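Local structure of NS3-like protein (Alongshan virus, 6M40) at residues Pro192-Val197 and Arg244-Val249; Arg184-Thr189 and Thr219-Ile224; Phe107-Ser112 and Val136-Ser141; Arg40-Trp45 and Lys142-Glu147. The protein probably hydrolyses ATP and other ribonucleoside triphosphates to drive RNA unwinding, this chain being the RNA helicase domain of a longer viral protein. All blocks are in the same frame, centred on the assembly; numbering follows the deposited sequence.

Contact 1 of 4, residues Pro192-Val197 and Arg244-Val249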
loop_
_atom_site.group_PDB
_atom_site.type_symbol
_atom_site.label_atom_id
_atom_site.label_comp_id
_atom_site.label_asym_id
_atom_site.label_seq_id
_atom_site.Cartn_x
_atom_site.Cartn_y
_atom_site.Cartn_z
ATOM N N PRO A 192 -18.448 24.489 8.389
ATOM C CA PRO A 192 -17.196 24.019 7.775
ATOM C C PRO A 192 -16.480 23.021 8.671
ATOM O O PRO A 192 -16.376 23.205 9.887
ATOM C CB PRO A 192 -16.382 25.305 7.598
ATOM C CG PRO A 192 -16.942 26.250 8.622
ATOM C CD PRO A 192 -18.408 25.938 8.644
ATOM N N ALA A 193 -15.998 21.947 8.059
ATOM C CA ALA A 193 -15.093 21.008 8.702
ATOM C C ALA A 193 -13.949 20.704 7.742
ATOM O O ALA A 193 -13.927 21.164 6.593
ATOM C CB ALA A 193 -15.819 19.720 9.114
ATOM N N ARG A 194 -12.981 19.939 8.229
ATOM C CA ARG A 194 -11.985 19.312 7.376
ATOM C C ARG A 194 -12.550 17.981 6.889
ATOM O O ARG A 194 -12.869 17.108 7.701
ATOM C CB ARG A 194 -10.684 19.097 8.137
ATOM C CG ARG A 194 -9.745 20.297 8.226
ATOM C CD ARG A 194 -8.392 19.786 8.709
ATOM N NE ARG A 194 -7.307 20.756 8.644
ATOM C CZ ARG A 194 -6.096 20.537 9.149
ATOM N NH1 ARG A 194 -5.830 19.389 9.757
ATOM N NH2 ARG A 194 -5.153 21.463 9.051
ATOM N N VAL A 195 -12.683 17.831 5.572
ATOM C CA VAL A 195 -13.333 16.669 4.984
ATOM C C VAL A 195 -12.446 16.098 3.879
ATOM O O VAL A 195 -11.587 16.784 3.322
ATOM C CB VAL A 195 -14.747 17.028 4.452
ATOM C CG1 VAL A 195 -14.906 16.627 2.992
ATOM C CG2 VAL A 195 -15.809 16.380 5.310
ATOM N N ALA A 196 -12.666 14.819 3.560
ATOM C CA ALA A 196 -11.914 14.144 2.508
ATOM C C ALA A 196 -12.782 13.148 1.751
ATOM O O ALA A 196 -13.581 12.416 2.346
ATOM C CB ALA A 196 -10.697 13.402 3.068
ATOM N N VAL A 197 -12.581 13.091 0.437
ATOM C CA VAL A 197 -13.322 12.201 -0.448
ATOM C C VAL A 197 -12.343 11.240 -1.110
ATOM O O VAL A 197 -11.375 11.673 -1.747
ATOM C CB VAL A 197 -14.105 12.987 -1.516
ATOM C CG1 VAL A 197 -15.144 12.087 -2.174
ATOM C CG2 VAL A 197 -14.751 14.208 -0.898
ATOM N N ARG A 244 -13.439 28.636 5.657
ATOM C CA ARG A 244 -14.703 28.343 4.986
ATOM C C ARG A 244 -14.885 26.848 4.739
ATOM O O ARG A 244 -16.010 26.399 4.514
ATOM C CB ARG A 244 -14.801 29.106 3.659
ATOM C CG ARG A 244 -14.846 30.642 3.774
ATOM C CD ARG A 244 -15.997 31.159 4.651
ATOM N NE ARG A 244 -15.557 32.274 5.488
ATOM C CZ ARG A 244 -15.909 32.455 6.759
ATOM N NH1 ARG A 244 -16.709 31.594 7.365
ATOM N NH2 ARG A 244 -15.445 33.500 7.425
ATOM N N GLY A 245 -13.807 26.074 4.782
ATOM C CA GLY A 245 -13.893 24.626 4.673
ATOM C C GLY A 245 -12.892 24.039 3.693
ATOM O O GLY A 245 -12.555 24.641 2.671
HETATM N N MSE A 246 -12.426 22.836 4.002
HETATM C CA MSE A 246 -11.489 22.142 3.122
HETATM C C MSE A 246 -11.999 20.769 2.695
HETATM O O MSE A 246 -12.464 19.987 3.524
HETATM C CB MSE A 246 -10.137 21.976 3.814
HETATM C CG MSE A 246 -9.380 20.754 3.330
HETATM SE SE MSE A 246 -7.586 20.609 4.101
HETATM C CE MSE A 246 -7.964 19.228 5.449
ATOM N N CYS A 247 -11.860 20.454 1.411
ATOM C CA CYS A 247 -12.285 19.157 0.888
ATOM C C CYS A 247 -11.139 18.517 0.111
ATOM O O CYS A 247 -10.879 18.875 -1.039
ATOM C CB CYS A 247 -13.523 19.303 0.012
ATOM S SG CYS A 247 -14.274 17.724 -0.453
ATOM N N VAL A 248 -10.470 17.560 0.744
ATOM C CA VAL A 248 -9.480 16.735 0.066
ATOM C C VAL A 248 -10.218 15.716 -0.794
ATOM O O VAL A 248 -10.928 14.852 -0.276
ATOM C CB VAL A 248 -8.556 16.035 1.060
ATOM C CG1 VAL A 248 -7.600 15.095 0.326
ATOM C CG2 VAL A 248 -7.771 17.049 1.876
ATOM N N VAL A 249 -10.071 15.835 -2.109
ATOM C CA VAL A 249 -10.494 14.802 -3.044
ATOM C C VAL A 249 -9.236 14.035 -3.428
ATOM O O VAL A 249 -8.321 14.602 -4.040
ATOM C CB VAL A 249 -11.197 15.395 -4.277
ATOM C CG1 VAL A 249 -11.968 14.310 -5.005
ATOM C CG2 VAL A 249 -12.120 16.531 -3.857
#
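Parallel strand pairing joins Arg194-Val197 to Met246-Val249 inside the mixed sheet of the second RecA-like lobe, the short segments running 21° apart. Val195 uses both its backbone N-H and its backbone O in the pairing: its N-H reaches Met246 O at 3.0 Å, while its own O takes the N-H of Val248 at 2.9 Å. Val197 N to Val248 O extends the pairing, and a weak bond from Met246 N to Ala193 O begins it. On one face, SG of Cys247 touches two valine methyls, Val195 CG1 at 3.7 Å and Val197 CG2 at 3.6 Å. On the other, the selenomethionine Met246 bends at chi3 (102°), which lays its CE against the extended Arg194 chain, 3.3 Å from CD, the two side chains crossing obliquely; the Arg194 guanidinium continues to a salt bridge with Asp261. Helix 179-189 reaches Val195 and Val197, and helix 208-216 touches Cys247 and Val249, so both helices pack on the valine and cysteine face. Strands 264-276 and 222-226 flank the pair on its two outer edges.

Contact 2 of 4, residues Arg184-Thr189 and Thr219-Ile224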
loop_
_atom_site.group_PDB
_atom_site.type_symbol
_atom_site.label_atom_id
_atom_site.label_comp_id
_atom_site.label_asym_id
_atom_site.label_seq_id
_atom_site.Cartn_x
_atom_site.Cartn_y
_atom_site.Cartn_z
ATOM N N ARG A 184 -22.964 17.856 0.040
ATOM C CA ARG A 184 -23.739 19.084 0.159
ATOM C C ARG A 184 -24.580 19.064 1.428
ATOM O O ARG A 184 -24.569 20.024 2.206
ATOM C CB ARG A 184 -24.623 19.279 -1.071
ATOM C CG ARG A 184 -23.853 19.768 -2.284
ATOM C CD ARG A 184 -24.724 19.870 -3.525
ATOM N NE ARG A 184 -23.924 19.717 -4.736
ATOM C CZ ARG A 184 -24.371 19.932 -5.967
ATOM N NH1 ARG A 184 -25.615 20.330 -6.165
ATOM N NH2 ARG A 184 -23.563 19.757 -7.002
ATOM N N LYS A 185 -25.306 17.967 1.654
ATOM C CA LYS A 185 -26.026 17.795 2.909
ATOM C C LYS A 185 -25.122 18.111 4.096
ATOM O O LYS A 185 -25.500 18.869 4.997
ATOM C CB LYS A 185 -26.566 16.365 2.999
ATOM C CG LYS A 185 -28.066 16.266 3.212
ATOM C CD LYS A 185 -28.477 14.848 3.594
ATOM C CE LYS A 185 -29.311 14.171 2.513
ATOM N NZ LYS A 185 -30.167 13.080 3.066
ATOM N N TYR A 186 -23.909 17.545 4.098
ATOM C CA TYR A 186 -22.959 17.778 5.183
ATOM C C TYR A 186 -22.541 19.246 5.252
ATOM O O TYR A 186 -22.440 19.817 6.343
ATOM C CB TYR A 186 -21.738 16.862 4.994
ATOM C CG TYR A 186 -20.774 16.766 6.167
ATOM C CD1 TYR A 186 -19.782 17.716 6.352
ATOM C CD2 TYR A 186 -20.834 15.703 7.065
ATOM C CE1 TYR A 186 -18.889 17.632 7.414
ATOM C CE2 TYR A 186 -19.943 15.612 8.135
ATOM C CZ TYR A 186 -18.974 16.579 8.300
ATOM O OH TYR A 186 -18.084 16.505 9.347
ATOM N N ALA A 187 -22.312 19.880 4.097
ATOM C CA ALA A 187 -21.816 21.251 4.091
ATOM C C ALA A 187 -22.816 22.223 4.708
ATOM O O ALA A 187 -22.418 23.279 5.219
ATOM C CB ALA A 187 -21.481 21.673 2.660
ATOM N N GLU A 188 -24.106 21.884 4.677
ATOM C CA GLU A 188 -25.180 22.737 5.171
ATOM C C GLU A 188 -25.675 22.319 6.550
ATOM O O GLU A 188 -25.970 23.181 7.385
ATOM C CB GLU A 188 -26.359 22.721 4.185
ATOM C CG GLU A 188 -25.974 22.866 2.711
ATOM C CD GLU A 188 -27.106 22.466 1.774
ATOM O OE1 GLU A 188 -28.174 22.054 2.269
ATOM O OE2 GLU A 188 -26.926 22.554 0.541
ATOM N N THR A 189 -25.794 21.013 6.801
ATOM C CA THR A 189 -26.183 20.546 8.129
ATOM C C THR A 189 -25.082 20.807 9.146
ATOM O O THR A 189 -25.362 21.179 10.290
ATOM C CB THR A 189 -26.510 19.055 8.091
ATOM O OG1 THR A 189 -25.361 18.318 7.652
ATOM C CG2 THR A 189 -27.682 18.779 7.150
ATOM N N THR A 219 -20.526 23.762 -2.479
ATOM C CA THR A 219 -20.185 24.041 -1.097
ATOM C C THR A 219 -19.179 25.183 -1.009
ATOM O O THR A 219 -18.477 25.484 -1.977
ATOM C CB THR A 219 -19.604 22.798 -0.436
ATOM O OG1 THR A 219 -18.345 22.476 -1.043
ATOM C CG2 THR A 219 -20.554 21.615 -0.581
ATOM N N PRO A 220 -19.094 25.843 0.150
ATOM C CA PRO A 220 -18.068 26.875 0.353
ATOM C C PRO A 220 -16.683 26.314 0.635
ATOM O O PRO A 220 -15.752 27.095 0.856
ATOM C CB PRO A 220 -18.601 27.645 1.568
ATOM C CG PRO A 220 -19.364 26.614 2.352
ATOM C CD PRO A 220 -19.981 25.700 1.319
ATOM N N TYR A 221 -16.535 24.990 0.648
ATOM C CA TYR A 221 -15.247 24.362 0.896
ATOM C C TYR A 221 -14.300 24.616 -0.274
ATOM O O TYR A 221 -14.722 24.706 -1.428
ATOM C CB TYR A 221 -15.405 22.850 1.084
ATOM C CG TYR A 221 -16.212 22.388 2.285
ATOM C CD1 TYR A 221 -17.109 23.230 2.936
ATOM C CD2 TYR A 221 -16.067 21.094 2.769
ATOM C CE1 TYR A 221 -17.833 22.794 4.029
ATOM C CE2 TYR A 221 -16.787 20.645 3.862
ATOM C CZ TYR A 221 -17.670 21.500 4.486
ATOM O OH TYR A 221 -18.394 21.068 5.572
ATOM N N THR A 222 -13.007 24.708 0.025
ATOM C CA THR A 222 -11.976 24.769 -1.005
ATOM C C THR A 222 -11.417 23.369 -1.230
ATOM O O THR A 222 -11.049 22.683 -0.269
ATOM C CB THR A 222 -10.839 25.721 -0.625
ATOM O OG1 THR A 222 -9.678 24.972 -0.238
ATOM C CG2 THR A 222 -11.250 26.651 0.507
ATOM N N THR A 223 -11.350 22.954 -2.494
ATOM C CA THR A 223 -10.991 21.588 -2.842
ATOM C C THR A 223 -9.500 21.473 -3.132
ATOM O O THR A 223 -8.959 22.204 -3.971
ATOM C CB THR A 223 -11.784 21.104 -4.054
ATOM O OG1 THR A 223 -11.439 21.899 -5.191
ATOM C CG2 THR A 223 -13.278 21.212 -3.799
ATOM N N ILE A 224 -8.858 20.532 -2.450
ATOM C CA ILE A 224 -7.447 20.209 -2.623
ATOM C C ILE A 224 -7.408 18.814 -3.234
ATOM O O ILE A 224 -7.675 17.815 -2.559
ATOM C CB ILE A 224 -6.678 20.290 -1.296
ATOM C CG1 ILE A 224 -5.868 21.591 -1.229
ATOM C CG2 ILE A 224 -5.790 19.080 -1.089
ATOM C CD1 ILE A 224 -5.199 21.845 0.106
#
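The hydroxyl of Tyr221 meets the phenol ring of Tyr186 at its edge, in the plane of the ring, with OH 3.7 Å from CD1 of Tyr186. The two tyrosine side chains cross at about a right angle and do not stack on each other; the Tyr186 ring stacks instead with that of His190. Tyr221 presents its own ring obliquely to Ala187, whose CB is 4.1 Å from Tyr221 CE1. CG of Tyr221 stands anti to the carbonyl carbon (chi1 -64°). Beside it, Thr219 brings its methyl to the same alanine: CG2 comes to 3.4 Å from Ala187 CB and also touches Arg184 at CA and CG. OG1 of Thr219 lies between the backbone N and the carbonyl carbon (chi1 66°) and bonds to Ile215 O, near the end of helix 208-216, while CG2, anti to the carbonyl carbon, meets the helix. Across the segments the contact holds no hydrogen bond and rests on small apolar groups and the two tyrosines. In this alpha/beta RecA-like domain the last turns of helix 179-189 pack on the loop that leads from helix 208-216 into strand 222-226.

Contact 3 of 4, residues Phe107-Ser112 and Val136-Ser141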
loop_
_atom_site.group_PDB
_atom_site.type_symbol
_atom_site.label_atom_id
_atom_site.label_comp_id
_atom_site.label_asym_id
_atom_site.label_seq_id
_atom_site.Cartn_x
_atom_site.Cartn_y
_atom_site.Cartn_z
ATOM N N PHE A 107 20.865 -14.002 4.696
ATOM C CA PHE A 107 21.745 -15.065 5.171
ATOM C C PHE A 107 22.118 -14.890 6.631
ATOM O O PHE A 107 22.662 -15.820 7.228
ATOM C CB PHE A 107 23.041 -15.147 4.349
ATOM C CG PHE A 107 22.809 -15.449 2.908
ATOM C CD1 PHE A 107 22.584 -16.747 2.483
ATOM C CD2 PHE A 107 22.779 -14.428 1.983
ATOM C CE1 PHE A 107 22.348 -17.020 1.158
ATOM C CE2 PHE A 107 22.546 -14.695 0.654
ATOM C CZ PHE A 107 22.329 -15.992 0.242
ATOM N N ALA A 108 21.865 -13.725 7.208
ATOM C CA ALA A 108 22.150 -13.510 8.616
ATOM C C ALA A 108 21.119 -14.245 9.469
ATOM O O ALA A 108 20.031 -14.596 9.012
ATOM C CB ALA A 108 22.155 -12.018 8.939
ATOM N N LYS A 109 21.487 -14.498 10.722
ATOM C CA LYS A 109 20.616 -15.182 11.667
ATOM C C LYS A 109 20.316 -14.334 12.897
ATOM O O LYS A 109 19.670 -14.827 13.831
ATOM C CB LYS A 109 21.237 -16.513 12.103
ATOM C CG LYS A 109 20.935 -17.683 11.175
ATOM C CD LYS A 109 22.060 -17.929 10.180
ATOM C CE LYS A 109 23.035 -18.976 10.686
ATOM N NZ LYS A 109 24.340 -18.890 9.964
ATOM N N ASP A 110 20.749 -13.069 12.908
ATOM C CA ASP A 110 20.698 -12.218 14.090
ATOM C C ASP A 110 19.976 -10.911 13.802
ATOM O O ASP A 110 20.236 -9.896 14.453
ATOM C CB ASP A 110 22.111 -11.936 14.612
ATOM C CG ASP A 110 22.977 -11.175 13.609
ATOM O OD1 ASP A 110 22.787 -11.332 12.386
ATOM O OD2 ASP A 110 23.865 -10.416 14.048
ATOM N N VAL A 111 19.068 -10.915 12.831
ATOM C CA VAL A 111 18.331 -9.719 12.438
ATOM C C VAL A 111 16.846 -10.017 12.557
ATOM O O VAL A 111 16.317 -10.883 11.843
ATOM C CB VAL A 111 18.672 -9.263 11.011
ATOM C CG1 VAL A 111 17.934 -7.975 10.697
ATOM C CG2 VAL A 111 20.168 -9.079 10.845
ATOM N N SER A 112 16.171 -9.276 13.428
ATOM C CA SER A 112 14.726 -9.355 13.589
ATOM C C SER A 112 14.078 -8.163 12.893
ATOM O O SER A 112 14.692 -7.106 12.719
ATOM C CB SER A 112 14.347 -9.399 15.071
ATOM O OG SER A 112 14.676 -10.657 15.619
ATOM N N VAL A 136 13.424 -15.778 9.058
ATOM C CA VAL A 136 13.151 -15.755 10.486
ATOM C C VAL A 136 12.795 -17.142 11.007
ATOM O O VAL A 136 13.213 -17.516 12.101
ATOM C CB VAL A 136 12.039 -14.729 10.791
ATOM C CG1 VAL A 136 11.609 -14.818 12.237
ATOM C CG2 VAL A 136 12.523 -13.315 10.473
ATOM N N CYS A 137 12.035 -17.922 10.242
ATOM C CA CYS A 137 11.779 -19.312 10.600
ATOM C C CYS A 137 12.893 -20.243 10.147
ATOM O O CYS A 137 12.800 -21.459 10.359
ATOM C CB CYS A 137 10.451 -19.768 10.004
ATOM S SG CYS A 137 9.103 -18.626 10.296
ATOM N N LYS A 138 13.934 -19.693 9.530
ATOM C CA LYS A 138 15.092 -20.437 9.057
ATOM C C LYS A 138 15.642 -21.395 10.104
ATOM O O LYS A 138 15.436 -21.210 11.306
ATOM C CB LYS A 138 16.151 -19.419 8.640
ATOM C CG LYS A 138 17.380 -19.949 7.968
ATOM C CD LYS A 138 18.492 -18.916 8.061
ATOM C CE LYS A 138 18.035 -17.524 7.612
ATOM N NZ LYS A 138 19.159 -16.549 7.615
ATOM N N GLU A 139 16.332 -22.435 9.649
ATOM C CA GLU A 139 17.005 -23.344 10.564
ATOM C C GLU A 139 18.182 -22.638 11.228
ATOM O O GLU A 139 18.979 -21.960 10.568
ATOM C CB GLU A 139 17.484 -24.593 9.829
ATOM C CG GLU A 139 16.409 -25.269 8.986
ATOM C CD GLU A 139 16.430 -24.826 7.535
ATOM O OE1 GLU A 139 17.514 -24.852 6.919
ATOM O OE2 GLU A 139 15.364 -24.455 7.008
ATOM N N LYS A 140 18.291 -22.815 12.542
ATOM C CA LYS A 140 19.285 -22.162 13.384
ATOM C C LYS A 140 19.029 -20.667 13.533
ATOM O O LYS A 140 19.946 -19.907 13.858
ATOM C CB LYS A 140 20.722 -22.358 12.874
ATOM C CG LYS A 140 21.014 -23.604 12.045
ATOM C CD LYS A 140 21.758 -23.179 10.774
ATOM C CE LYS A 140 22.390 -24.331 10.008
ATOM N NZ LYS A 140 23.021 -23.844 8.739
ATOM N N SER A 141 17.804 -20.218 13.282
ATOM C CA SER A 141 17.503 -18.798 13.392
ATOM C C SER A 141 17.525 -18.345 14.844
ATOM O O SER A 141 17.119 -19.079 15.749
ATOM C CB SER A 141 16.135 -18.475 12.807
ATOM O OG SER A 141 15.684 -17.240 13.337
#
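Lys138 and Ala108 form the tight part of this contact: the ammonium NZ of Lys138 donates to Ala108 O at 2.6 Å, approaching from 43° above the carbonyl plane. The lysine chain leaves its backbone with CG anti to N (chi1 -173°) and bends at chi3 before the amine. NZ is also bonded to Leu106 O and Thr135 OG1, so three oxygens hold it and these bonds tie the end of helix 123-136 to the loop before strand 111-116. From Lys138 onward the chain folds into a type II beta turn that ends at Ser141, closed by Ser141 N to Lys138 O; Ser141 OG in addition bonds Val136 O at 2.8 Å, tying the turn back to the residues before it.

The other side is looser and open to solvent. Lys109, itself exposed, brings its CG to 3.6 Å from Lys140 O, and its aliphatic chain, bent at chi2 and chi3, crosses that of Lys138 at about a right angle. Beyond that the long chains of Lys109 and Lys140 run near each other with Lys109 NZ and Lys140 NZ 5.3 Å apart, like charges that would be expected to repel mildly unless screened by solvent. The whole contact sits at the N-terminal ends of two neighbouring strands of the parallel sheet, where the loop before strand 111-116 meets the loop linking helix 123-136 to strand 145-149.

Contact 4 of 4, residues Arg40-Trp45 and Lys142-Glu147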
loop_
_atom_site.group_PDB
_atom_site.type_symbol
_atom_site.label_atom_id
_atom_site.label_comp_id
_atom_site.label_asym_id
_atom_site.label_seq_id
_atom_site.Cartn_x
_atom_site.Cartn_y
_atom_site.Cartn_z
ATOM N N ARG A 40 12.861 -3.500 21.961
ATOM C CA ARG A 40 13.744 -3.849 23.065
ATOM C C ARG A 40 13.527 -5.288 23.511
ATOM O O ARG A 40 14.458 -5.937 24.003
ATOM C CB ARG A 40 13.529 -2.898 24.241
ATOM C CG ARG A 40 12.092 -2.857 24.732
ATOM C CD ARG A 40 11.986 -2.214 26.101
ATOM N NE ARG A 40 12.744 -2.937 27.118
ATOM C CZ ARG A 40 12.403 -4.129 27.602
ATOM N NH1 ARG A 40 11.321 -4.752 27.148
ATOM N NH2 ARG A 40 13.148 -4.706 28.534
ATOM N N GLN A 41 12.302 -5.799 23.367
ATOM C CA GLN A 41 12.060 -7.207 23.656
ATOM C C GLN A 41 12.704 -8.111 22.611
ATOM O O GLN A 41 12.994 -9.275 22.908
ATOM C CB GLN A 41 10.554 -7.477 23.752
ATOM C CG GLN A 41 9.932 -7.004 25.058
ATOM C CD GLN A 41 8.414 -7.013 25.022
ATOM O OE1 GLN A 41 7.811 -7.400 24.025
ATOM N NE2 GLN A 41 7.790 -6.586 26.112
ATOM N N LEU A 42 12.929 -7.608 21.397
ATOM C CA LEU A 42 13.661 -8.351 20.376
ATOM C C LEU A 42 15.171 -8.169 20.471
ATOM O O LEU A 42 15.905 -8.912 19.813
ATOM C CB LEU A 42 13.193 -7.941 18.972
ATOM C CG LEU A 42 11.793 -8.392 18.524
ATOM C CD1 LEU A 42 11.483 -7.884 17.116
ATOM C CD2 LEU A 42 11.619 -9.905 18.596
HETATM N N MSE A 43 15.652 -7.214 21.267
HETATM C CA MSE A 43 17.084 -7.091 21.537
HETATM C C MSE A 43 17.510 -8.127 22.578
HETATM O O MSE A 43 18.655 -8.144 23.033
HETATM C CB MSE A 43 17.422 -5.671 21.996
HETATM C CG MSE A 43 17.243 -4.629 20.892
HETATM SE SE MSE A 43 18.289 -4.981 19.276
HETATM C CE MSE A 43 20.069 -4.572 19.951
ATOM N N THR A 44 16.566 -8.998 22.934
ATOM C CA THR A 44 16.874 -10.123 23.809
ATOM C C THR A 44 17.910 -11.043 23.176
ATOM O O THR A 44 18.928 -11.367 23.795
ATOM C CB THR A 44 15.594 -10.907 24.111
ATOM O OG1 THR A 44 14.721 -10.126 24.935
ATOM C CG2 THR A 44 15.917 -12.226 24.813
ATOM N N TRP A 45 17.661 -11.467 21.931
ATOM C CA TRP A 45 18.426 -12.522 21.280
ATOM C C TRP A 45 19.096 -12.105 19.979
ATOM O O TRP A 45 19.975 -12.829 19.508
ATOM C CB TRP A 45 17.518 -13.734 20.979
ATOM C CG TRP A 45 16.165 -13.347 20.411
ATOM C CD1 TRP A 45 15.928 -12.670 19.250
ATOM C CD2 TRP A 45 14.876 -13.616 20.985
ATOM N NE1 TRP A 45 14.576 -12.495 19.069
ATOM C CE2 TRP A 45 13.909 -13.068 20.118
ATOM C CE3 TRP A 45 14.448 -14.266 22.147
ATOM C CZ2 TRP A 45 12.542 -13.148 20.376
ATOM C CZ3 TRP A 45 13.084 -14.345 22.402
ATOM C CH2 TRP A 45 12.150 -13.788 21.519
ATOM N N LYS A 142 17.975 -17.117 15.058
ATOM C CA LYS A 142 17.935 -16.462 16.361
ATOM C C LYS A 142 17.376 -15.053 16.212
ATOM O O LYS A 142 17.954 -14.060 16.659
ATOM C CB LYS A 142 19.320 -16.467 17.000
ATOM C CG LYS A 142 19.656 -17.807 17.644
ATOM C CD LYS A 142 21.149 -18.040 17.759
ATOM C CE LYS A 142 21.487 -19.515 17.596
ATOM N NZ LYS A 142 22.854 -19.702 17.039
ATOM N N ALA A 143 16.217 -14.969 15.566
ATOM C CA ALA A 143 15.530 -13.707 15.338
ATOM C C ALA A 143 14.053 -14.006 15.122
ATOM O O ALA A 143 13.669 -15.137 14.822
ATOM C CB ALA A 143 16.121 -12.960 14.139
ATOM N N ALA A 144 13.229 -12.976 15.284
ATOM C CA ALA A 144 11.790 -13.085 15.108
ATOM C C ALA A 144 11.296 -11.932 14.243
ATOM O O ALA A 144 12.023 -10.965 13.983
ATOM C CB ALA A 144 11.061 -13.079 16.461
ATOM N N CYS A 145 10.042 -12.047 13.792
ATOM C CA CYS A 145 9.349 -10.982 13.079
ATOM C C CYS A 145 8.079 -10.621 13.839
ATOM O O CYS A 145 7.473 -11.464 14.502
ATOM C CB CYS A 145 9.006 -11.401 11.636
ATOM S SG CYS A 145 8.022 -10.217 10.676
ATOM N N ILE A 146 7.673 -9.361 13.729
ATOM C CA ILE A 146 6.407 -8.899 14.269
ATOM C C ILE A 146 5.646 -8.227 13.134
ATOM O O ILE A 146 6.027 -7.140 12.680
ATOM C CB ILE A 146 6.589 -7.947 15.456
ATOM C CG1 ILE A 146 7.211 -8.705 16.632
ATOM C CG2 ILE A 146 5.248 -7.349 15.869
ATOM C CD1 ILE A 146 7.458 -7.865 17.849
ATOM N N GLU A 147 4.577 -8.869 12.684
ATOM C CA GLU A 147 3.667 -8.300 11.706
ATOM C C GLU A 147 2.518 -7.594 12.411
ATOM O O GLU A 147 1.976 -8.101 13.397
ATOM C CB GLU A 147 3.090 -9.390 10.804
ATOM C CG GLU A 147 3.871 -9.704 9.565
ATOM C CD GLU A 147 3.107 -10.633 8.657
ATOM O OE1 GLU A 147 1.859 -10.610 8.690
ATOM O OE2 GLU A 147 3.752 -11.398 7.921
#
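Leu42 reaches strand 145-149 and the residues just before it with both methyls: CD2 is 3.9 Å from Ala144 CB, and CD1 lies 4.1 Å from CD1 of Ile146. CG of Leu42 lies anti to the carbonyl carbon (chi1 -71°), and the side chain also touches Ser112 and Val114 of strand 111-116. Further on, Thr44 turns back to give its OG1 to Gln41 O at 2.8 Å, and its CB rests over one face of the Trp45 indole, toward the rim. Trp45 then closes the contact. Its CG stands between the backbone N and the carbonyl carbon (chi1 44°), and the indole lies obliquely against the chain of Lys142, Ala143 and Ala144. CD1 of Trp45 comes to 3.6 Å from Lys142 O, and CZ2 meets Ala144 CB at 4.2 Å. NE1 passes Ala144 N at 4.0 Å without a bond; that N-H is held by Ser112 OG instead. The layering of a helix over the parallel strands is that of the P-loop NTPase fold: helix 31-42, into whose first turn the P-loop sequence runs, packs here by its C-terminal part against the core of the first RecA-like lobe.

The four contacts fall into two pairs, one in each RecA-like lobe. Contacts 1 and 2 have centres about 7 Å apart and are joined directly, Gly245 O of contact 1 meeting Thr222 N of contact 2 at 2.7 Å in a probable hydrogen bond between neighbouring strands. Contacts 3 and 4, about 11 Å apart between centres, lie on neighbouring strands, 111-116 for contact 3 and 145-149 for contact 4, with contact 3 nested inside the loop that contact 4 closes. Between the pairs the centres of contacts 1 and 3 are about 48 Å apart, on opposite sides of the chain's centre. In helicases of this family nucleotide binds between the lobes; the four contacts belong to the scaffold of the two lobes.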